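SmhB (Serratia marcescens, PDB 6ZZ5) is one of the three components of Smh, a tripartite alpha-pore-forming toxin that probably assembles in target membranes, and is captured here in its soluble form. Local coordinates at residues I177-V181 with I216-T220; A19-Q23 with Y64-Q69; S120-R124 with A278-N282. All blocks are in the same frame, centred on the assembly; numbering follows the deposited sequence.

Contact 1. Residues I177-V181 with I216-T220; sequences IAGIV and IAMMT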
loop_
_atom_site.group_PDB
_atom_site.type_symbol
_atom_site.label_atom_id
_atom_site.label_comp_id
_atom_site.label_asym_id
_atom_site.label_seq_id
_atom_site.Cartn_x
_atom_site.Cartn_y
_atom_site.Cartn_z
ATOM N N ILE A 177 -3.640 2.596 10.372
ATOM C CA ILE A 177 -3.732 3.216 9.025
ATOM C C ILE A 177 -4.425 2.255 8.056
ATOM O O ILE A 177 -5.325 2.723 7.322
ATOM C CB ILE A 177 -2.347 3.639 8.537
ATOM C CG1 ILE A 177 -1.830 4.778 9.428
ATOM C CG2 ILE A 177 -2.393 3.987 7.043
ATOM C CD1 ILE A 177 -0.468 5.259 9.065
ATOM N N ALA A 178 -4.049 0.974 8.051
ATOM C CA ALA A 178 -4.631 -0.044 7.133
ATOM C C ALA A 178 -6.157 -0.029 7.306
ATOM O O ALA A 178 -6.831 0.084 6.274
ATOM C CB ALA A 178 -4.030 -1.408 7.370
ATOM N N GLY A 179 -6.656 -0.030 8.549
ATOM C CA GLY A 179 -8.084 -0.061 8.901
ATOM C C GLY A 179 -8.764 1.247 8.499
ATOM O O GLY A 179 -9.894 1.210 8.016
ATOM N N ILE A 180 -8.116 2.389 8.661
ATOM C CA ILE A 180 -8.699 3.701 8.240
ATOM C C ILE A 180 -8.890 3.671 6.724
ATOM O O ILE A 180 -9.967 4.078 6.266
ATOM C CB ILE A 180 -7.858 4.894 8.721
ATOM C CG1 ILE A 180 -7.875 4.974 10.251
ATOM C CG2 ILE A 180 -8.361 6.198 8.119
ATOM C CD1 ILE A 180 -6.799 5.886 10.854
ATOM N N VAL A 181 -7.888 3.255 5.967
ATOM C CA VAL A 181 -7.962 3.313 4.486
ATOM C C VAL A 181 -9.002 2.286 4.002
ATOM O O VAL A 181 -9.773 2.641 3.103
ATOM C CB VAL A 181 -6.607 3.130 3.777
ATOM C CG1 VAL A 181 -6.752 3.210 2.267
ATOM C CG2 VAL A 181 -5.611 4.184 4.245
ATOM N N ILE A 216 3.764 9.195 8.778
ATOM C CA ILE A 216 2.564 9.376 7.923
ATOM C C ILE A 216 1.295 9.341 8.749
ATOM O O ILE A 216 1.191 8.575 9.723
ATOM C CB ILE A 216 2.504 8.349 6.778
ATOM C CG1 ILE A 216 2.403 6.903 7.259
ATOM C CG2 ILE A 216 3.699 8.559 5.870
ATOM C CD1 ILE A 216 2.022 5.947 6.186
ATOM N N ALA A 217 0.343 10.120 8.288
ATOM C CA ALA A 217 -1.060 10.055 8.734
ATOM C C ALA A 217 -1.931 9.867 7.490
ATOM O O ALA A 217 -1.680 10.513 6.424
ATOM C CB ALA A 217 -1.434 11.288 9.489
ATOM N N MET A 218 -2.887 8.965 7.627
ATOM C CA MET A 218 -3.959 8.817 6.636
ATOM C C MET A 218 -5.291 8.856 7.396
ATOM O O MET A 218 -5.499 8.148 8.410
ATOM C CB MET A 218 -3.777 7.526 5.841
ATOM C CG MET A 218 -2.355 7.357 5.244
ATOM S SD MET A 218 -2.224 5.983 4.116
ATOM C CE MET A 218 -3.182 6.512 2.710
ATOM N N MET A 219 -6.181 9.648 6.864
ATOM C CA MET A 219 -7.496 9.887 7.452
ATOM C C MET A 219 -8.500 9.875 6.321
ATOM O O MET A 219 -8.088 9.794 5.179
ATOM C CB MET A 219 -7.450 11.227 8.196
ATOM C CG MET A 219 -6.590 11.119 9.425
ATOM S SD MET A 219 -5.928 12.675 9.906
ATOM C CE MET A 219 -4.816 12.988 8.524
ATOM N N THR A 220 -9.779 9.912 6.647
ATOM C CA THR A 220 -10.893 9.951 5.674
ATOM C C THR A 220 -11.552 11.334 5.724
ATOM O O THR A 220 -11.500 12.031 6.758
ATOM C CB THR A 220 -11.912 8.837 5.962
ATOM O OG1 THR A 220 -12.355 8.996 7.305
ATOM C CG2 THR A 220 -11.324 7.469 5.730
#

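Contact 2. Residues A19-Q23 with Y64-Q69; sequences ALHIQ and YLKDIQ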
loop_
_atom_site.group_PDB
_atom_site.type_symbol
_atom_site.label_atom_id
_atom_site.label_comp_id
_atom_site.label_asym_id
_atom_site.label_seq_id
_atom_site.Cartn_x
_atom_site.Cartn_y
_atom_site.Cartn_z
ATOM N N ALA A 19 -2.307 -0.198 -1.553
ATOM C CA ALA A 19 -1.536 0.608 -2.498
ATOM C C ALA A 19 -1.507 2.076 -2.030
ATOM O O ALA A 19 -0.471 2.717 -2.180
ATOM C CB ALA A 19 -2.048 0.443 -3.896
ATOM N N LEU A 20 -2.601 2.601 -1.534
ATOM C CA LEU A 20 -2.639 3.991 -1.005
ATOM C C LEU A 20 -1.753 4.155 0.219
ATOM O O LEU A 20 -1.081 5.193 0.369
ATOM C CB LEU A 20 -4.073 4.350 -0.663
ATOM C CG LEU A 20 -4.987 4.513 -1.885
ATOM C CD1 LEU A 20 -6.336 4.944 -1.442
ATOM C CD2 LEU A 20 -4.429 5.510 -2.879
ATOM N N HIS A 21 -1.678 3.132 1.032
ATOM C CA HIS A 21 -0.836 3.154 2.256
ATOM C C HIS A 21 0.641 3.169 1.841
ATOM O O HIS A 21 1.415 4.051 2.284
ATOM C CB HIS A 21 -1.218 1.934 3.113
ATOM C CG HIS A 21 -0.571 1.873 4.453
ATOM N ND1 HIS A 21 -0.885 0.878 5.400
ATOM C CD2 HIS A 21 0.323 2.713 5.034
ATOM C CE1 HIS A 21 -0.143 1.100 6.480
ATOM N NE2 HIS A 21 0.613 2.220 6.270
ATOM N N ILE A 22 1.081 2.205 1.012
ATOM C CA ILE A 22 2.494 2.188 0.546
ATOM C C ILE A 22 2.797 3.458 -0.268
ATOM O O ILE A 22 3.891 4.024 -0.093
ATOM C CB ILE A 22 2.889 0.868 -0.167
ATOM C CG1 ILE A 22 4.377 0.903 -0.549
ATOM C CG2 ILE A 22 2.026 0.536 -1.379
ATOM C CD1 ILE A 22 4.934 -0.448 -0.977
ATOM N N GLN A 23 1.855 3.989 -1.054
ATOM C CA GLN A 23 2.126 5.242 -1.806
ATOM C C GLN A 23 2.478 6.394 -0.823
ATOM O O GLN A 23 3.520 7.086 -0.996
ATOM C CB GLN A 23 0.900 5.655 -2.621
ATOM C CG GLN A 23 1.069 6.988 -3.283
ATOM C CD GLN A 23 -0.134 7.301 -4.140
ATOM O OE1 GLN A 23 -1.220 7.434 -3.634
ATOM N NE2 GLN A 23 0.076 7.477 -5.418
ATOM N N TYR A 64 8.518 2.326 -6.782
ATOM C CA TYR A 64 7.129 1.991 -6.413
ATOM C C TYR A 64 6.188 3.003 -7.073
ATOM O O TYR A 64 5.214 2.613 -7.790
ATOM C CB TYR A 64 6.884 1.927 -4.898
ATOM C CG TYR A 64 5.434 1.595 -4.720
ATOM C CD1 TYR A 64 4.991 0.287 -4.828
ATOM C CD2 TYR A 64 4.502 2.591 -4.537
ATOM C CE1 TYR A 64 3.635 0.001 -4.788
ATOM C CE2 TYR A 64 3.159 2.310 -4.428
ATOM C CZ TYR A 64 2.724 1.011 -4.613
ATOM O OH TYR A 64 1.387 0.698 -4.585
ATOM N N LEU A 65 6.439 4.295 -6.826
ATOM C CA LEU A 65 5.470 5.364 -7.170
ATOM C C LEU A 65 5.313 5.409 -8.693
ATOM O O LEU A 65 4.174 5.564 -9.151
ATOM C CB LEU A 65 5.934 6.714 -6.634
ATOM C CG LEU A 65 5.843 6.887 -5.110
ATOM C CD1 LEU A 65 6.501 8.206 -4.667
ATOM C CD2 LEU A 65 4.386 6.911 -4.657
ATOM N N LYS A 66 6.412 5.334 -9.435
ATOM C CA LYS A 66 6.438 5.645 -10.873
ATOM C C LYS A 66 6.103 4.375 -11.644
ATOM O O LYS A 66 5.474 4.447 -12.723
ATOM C CB LYS A 66 7.776 6.279 -11.303
ATOM C CG LYS A 66 8.018 7.714 -10.836
ATOM C CD LYS A 66 6.893 8.741 -11.153
ATOM C CE LYS A 66 6.991 10.092 -10.448
ATOM N NZ LYS A 66 6.001 10.250 -9.342
ATOM N N ASP A 67 6.495 3.212 -11.154
ATOM C CA ASP A 67 6.481 2.025 -12.049
ATOM C C ASP A 67 5.454 1.042 -11.521
ATOM O O ASP A 67 5.045 0.185 -12.273
ATOM C CB ASP A 67 7.875 1.395 -12.182
ATOM C CG ASP A 67 8.944 2.330 -12.679
ATOM O OD1 ASP A 67 8.666 3.087 -13.633
ATOM O OD2 ASP A 67 10.036 2.302 -12.117
ATOM N N ILE A 68 5.119 1.073 -10.232
ATOM C CA ILE A 68 4.259 -0.018 -9.697
ATOM C C ILE A 68 2.856 0.498 -9.427
ATOM O O ILE A 68 1.879 -0.202 -9.875
ATOM C CB ILE A 68 4.904 -0.721 -8.482
ATOM C CG1 ILE A 68 6.299 -1.221 -8.845
ATOM C CG2 ILE A 68 3.982 -1.806 -7.946
ATOM C CD1 ILE A 68 7.027 -1.851 -7.683
ATOM N N GLN A 69 2.710 1.621 -8.715
ATOM C CA GLN A 69 1.363 2.195 -8.474
ATOM C C GLN A 69 0.527 2.203 -9.772
ATOM O O GLN A 69 -0.678 1.904 -9.694
ATOM C CB GLN A 69 1.452 3.587 -7.848
ATOM C CG GLN A 69 0.120 4.195 -7.439
ATOM C CD GLN A 69 -0.468 3.685 -6.149
ATOM O OE1 GLN A 69 0.073 2.807 -5.493
ATOM N NE2 GLN A 69 -1.611 4.220 -5.772
#

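Contact 3. Residues S120-R124 with A278-N282; sequences SANTR and ATQMN. With SO4 (sulfate ion), chain E.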
loop_
_atom_site.group_PDB
_atom_site.type_symbol
_atom_site.label_atom_id
_atom_site.label_comp_id
_atom_site.label_asym_id
_atom_site.label_seq_id
_atom_site.Cartn_x
_atom_site.Cartn_y
_atom_site.Cartn_z
ATOM N N SER A 120 -1.422 -9.143 -13.715
ATOM C CA SER A 120 -1.432 -9.217 -12.243
ATOM C C SER A 120 -0.164 -9.962 -11.794
ATOM O O SER A 120 0.394 -9.633 -10.746
ATOM C CB SER A 120 -2.709 -9.800 -11.715
ATOM O OG SER A 120 -2.681 -11.235 -11.801
ATOM N N ALA A 121 0.237 -10.972 -12.541
ATOM C CA ALA A 121 1.420 -11.804 -12.275
ATOM C C ALA A 121 2.698 -10.969 -12.485
ATOM O O ALA A 121 3.612 -11.080 -11.654
ATOM C CB ALA A 121 1.419 -13.020 -13.151
ATOM N N ASN A 122 2.780 -10.151 -13.532
ATOM C CA ASN A 122 3.946 -9.240 -13.748
ATOM C C ASN A 122 4.022 -8.234 -12.592
ATOM O O ASN A 122 5.102 -8.012 -12.080
ATOM C CB ASN A 122 3.949 -8.628 -15.150
ATOM C CG ASN A 122 4.368 -9.670 -16.169
ATOM O OD1 ASN A 122 5.043 -10.658 -15.808
ATOM N ND2 ASN A 122 3.967 -9.500 -17.424
ATOM N N THR A 123 2.909 -7.692 -12.154
ATOM C CA THR A 123 2.836 -6.772 -11.000
ATOM C C THR A 123 3.377 -7.463 -9.744
ATOM O O THR A 123 4.219 -6.862 -9.061
ATOM C CB THR A 123 1.414 -6.230 -10.817
ATOM O OG1 THR A 123 1.112 -5.526 -12.025
ATOM C CG2 THR A 123 1.322 -5.267 -9.659
ATOM N N ARG A 124 2.891 -8.661 -9.451
ATOM C CA ARG A 124 3.343 -9.456 -8.284
ATOM C C ARG A 124 4.860 -9.646 -8.345
ATOM O O ARG A 124 5.539 -9.523 -7.284
ATOM C CB ARG A 124 2.646 -10.813 -8.233
ATOM C CG ARG A 124 3.207 -11.710 -7.133
ATOM C CD ARG A 124 2.547 -13.067 -7.017
ATOM N NE ARG A 124 2.429 -13.696 -8.313
ATOM C CZ ARG A 124 3.408 -14.315 -8.955
ATOM N NH1 ARG A 124 4.615 -14.408 -8.422
ATOM N NH2 ARG A 124 3.176 -14.858 -10.135
ATOM N N ALA A 278 -0.813 -8.399 -3.907
ATOM C CA ALA A 278 -0.622 -8.706 -5.332
ATOM C C ALA A 278 -0.798 -10.216 -5.577
ATOM O O ALA A 278 -1.357 -10.588 -6.606
ATOM C CB ALA A 278 0.699 -8.200 -5.851
ATOM N N THR A 279 -0.330 -11.046 -4.661
ATOM C CA THR A 279 -0.502 -12.498 -4.710
ATOM C C THR A 279 -2.001 -12.818 -4.614
ATOM O O THR A 279 -2.490 -13.595 -5.443
ATOM C CB THR A 279 0.321 -13.198 -3.615
ATOM O OG1 THR A 279 1.659 -12.770 -3.863
ATOM C CG2 THR A 279 0.178 -14.697 -3.619
ATOM N N GLN A 280 -2.697 -12.283 -3.628
ATOM C CA GLN A 280 -4.171 -12.488 -3.503
ATOM C C GLN A 280 -4.847 -12.060 -4.832
ATOM O O GLN A 280 -5.675 -12.809 -5.340
ATOM C CB GLN A 280 -4.675 -11.747 -2.273
ATOM C CG GLN A 280 -6.185 -11.788 -2.097
ATOM C CD GLN A 280 -6.770 -10.971 -0.956
ATOM O OE1 GLN A 280 -6.123 -10.141 -0.343
ATOM N NE2 GLN A 280 -8.074 -11.108 -0.749
ATOM N N MET A 281 -4.481 -10.934 -5.419
ATOM C CA MET A 281 -5.120 -10.453 -6.681
ATOM C C MET A 281 -4.844 -11.443 -7.801
ATOM O O MET A 281 -5.806 -11.794 -8.485
ATOM C CB MET A 281 -4.652 -9.050 -7.079
ATOM C CG MET A 281 -5.494 -8.407 -8.152
ATOM S SD MET A 281 -7.201 -8.101 -7.684
ATOM C CE MET A 281 -8.007 -9.333 -8.705
ATOM N N ASN A 282 -3.590 -11.870 -7.990
ATOM C CA ASN A 282 -3.214 -12.872 -9.033
ATOM C C ASN A 282 -3.988 -14.167 -8.802
ATOM O O ASN A 282 -4.439 -14.758 -9.773
ATOM C CB ASN A 282 -1.701 -13.127 -9.002
ATOM C CG ASN A 282 -1.139 -13.897 -10.161
ATOM O OD1 ASN A 282 -1.855 -14.445 -11.014
ATOM N ND2 ASN A 282 0.173 -13.945 -10.208
HETATM S S SO4 E . 6.474 -16.838 -10.867
HETATM O O1 SO4 E . 7.205 -15.934 -11.732
HETATM O O2 SO4 E . 5.239 -17.219 -11.499
HETATM O O3 SO4 E . 7.265 -18.016 -10.605
HETATM O O4 SO4 E . 6.214 -16.166 -9.626
HETATM O O HOH W 1 -1.169 -8.658 -8.789
#

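Contact 1. Residues I177-V181 with I216-T220
Met-218 meets Ile-177 and Val-181 where strand 216-220 packs along helix 177-181, the short axes 28° from parallel and 7.8 Å apart at closest approach. The first kind of interaction is sulfur and methyl against branched aliphatic groups. The gamma-branch methyl CG2 of Ile-177 rests 3.5 Å from SD of Met-218, the two side chains crossing at about a right angle. One helical turn on, CG2 of Val-181 lies 3.7 Å from the terminal methyl CE of Met-218. The bend at the end of the methionine (chi3 70°) turns CE toward this valine methyl, with SD already beside it. At the start of the strand, CD1 of Ile-177 touches CG1 of Ile-216 at 3.8 Å, again nearly at right angles.

The second kind sets methyls against backbone carbonyls. CG2 of Ile-180 lies 3.5 Å from the carbonyl O of Met-218, and CD1 of the same isoleucine is 3.6 Å from that oxygen. At the far end the roles are exchanged, CG2 of Thr-220 lying 3.7 Å from O of Ile-180. Within the sheet, Ala-217 and Met-219 bond through their backbones to Ala-195 and Val-193 of strand 191-196, and Thr-220 to Gly-228.

With no hydrogen bond between the segments, the 320 Å² interface rests on apolar packing, and the carbonyl of Met-218 is buried without a partner in the model. An apolar helix-strand contact of this kind is consistent with the hydrophobic head and beta-tongue of related alpha-pore-forming toxins, which are stowed in the soluble form and could be released on membrane insertion.

Contact 2. Residues A19-Q23 with Y64-Q69
Helices 19-23 and 64-69 run antiparallel at 159° with short axes 11.1 Å apart, and the closest CA pairs are Gln-23 with Leu-65 and Ala-19 with Gln-69. The Tyr-64 ring bridges the separation between the axes. CG1 of Ile-22 stands 4.1 Å from its centroid and only 2° off the ring normal, a CH-pi contact over the middle of the face. With CG1 set anti to the backbone N (chi1 -177°), the ethyl arm lies over the ring, while CG2 of Ile-22 is pressed to 3.3 Å from CZ of Tyr-64. The phenol end also touches helix 19-23, where CB of Ala-19 is 3.5 Å from OH of Tyr-64. The other face of the ring has the backbone N of Gln-69 above its rim. The same N closes the wider pi-type turn, in which Tyr-64 O accepts from N of both Ile-68 and Gln-69. Beside the ring, CG of Gln-23 packs at 3.6 Å on CD2 of Leu-65, and the amides of Gln-23 and Gln-69 lie close. Around the pair, Met-335 of helix 321-336 touches Ala-19, Leu-20 and Gln-69, Leu-130 of helix 99-151 packs on Tyr-64, and Gln-270 of helix 252-300 reaches Ile-22.

Contact 3. Residues S120-R124 with A278-N282
An antiparallel helix pair of the long bundle brings Arg-124 against Ala-278 and Ser-120 against Asn-282, the closest CA pairs of the two segments, with a sulfate, probably from the crystallisation liquor, at its margin. The short axes pass 8.8 Å apart at 162°. The close spacing is consistent with the small residues Ala-278, Ser-120 and Ala-121 at the crossing: CB of Ala-278 sits 3.8 Å from CA of Arg-124, and Asn-282 lies against Ser-120 and Ala-121. OG of Ser-120 is hydrogen-bonded to Gln-117 O in its own helix.

Between the backbones a water donates to both helices, 2.7 Å to Ser-120 O and 2.9 Å to Ala-278 O. Each carbonyl also takes its own helical bond, from Arg-124 N and Asn-282 N, so each accepts twice.

The arginine leaves its helix extended, which lays CD alongside Thr-279, 3.3 Å from its OG1, whose bond goes to Val-275 O. A bend at chi3 (48°) then swings NE and the guanidinium edge to the amide of Asn-282, the two planes 15° apart. Ala-121 O stands over one guanidinium face, displaced from its middle. At the outer edge NH1 bonds to sulfate O4 at 2.7 Å, while NH2 makes only weak bonds to O2 and O4; Arg-125 NE holds the same ion.

The chemistry is therefore graded, from a water-bridged backbone seam through an amide beside the arginine to an ion-bound margin. The bound anion would probably help to balance the positive charge there, and amide and sulfate together should limit rotation of the guanidinium.

Overall arrangement
All three contacts are largely buried, but they grade outward in character. Contact 2 lies nearest the centre of the chain and joins helices 4-30 and 44-92 through an aromatic ring. Contact 1 adjoins it, since His-21 and Leu-20 of helix 4-30 touch Ile-177 and Met-218, and it brings the sheet against helix 156-184 by apolar side chains and backbone carbonyls, without a hydrogen bond between the segments. Contact 3 pairs helices 99-151 and 252-300 about 14 Å from contact 2, centre to centre, and alone among them has a bridging water and a bound ion. Helix 99-151 also packs on Tyr-64 and Ile-68, linking contacts 2 and 3, whereas contacts 1 and 3 stay about 12 Å apart at their nearest atoms.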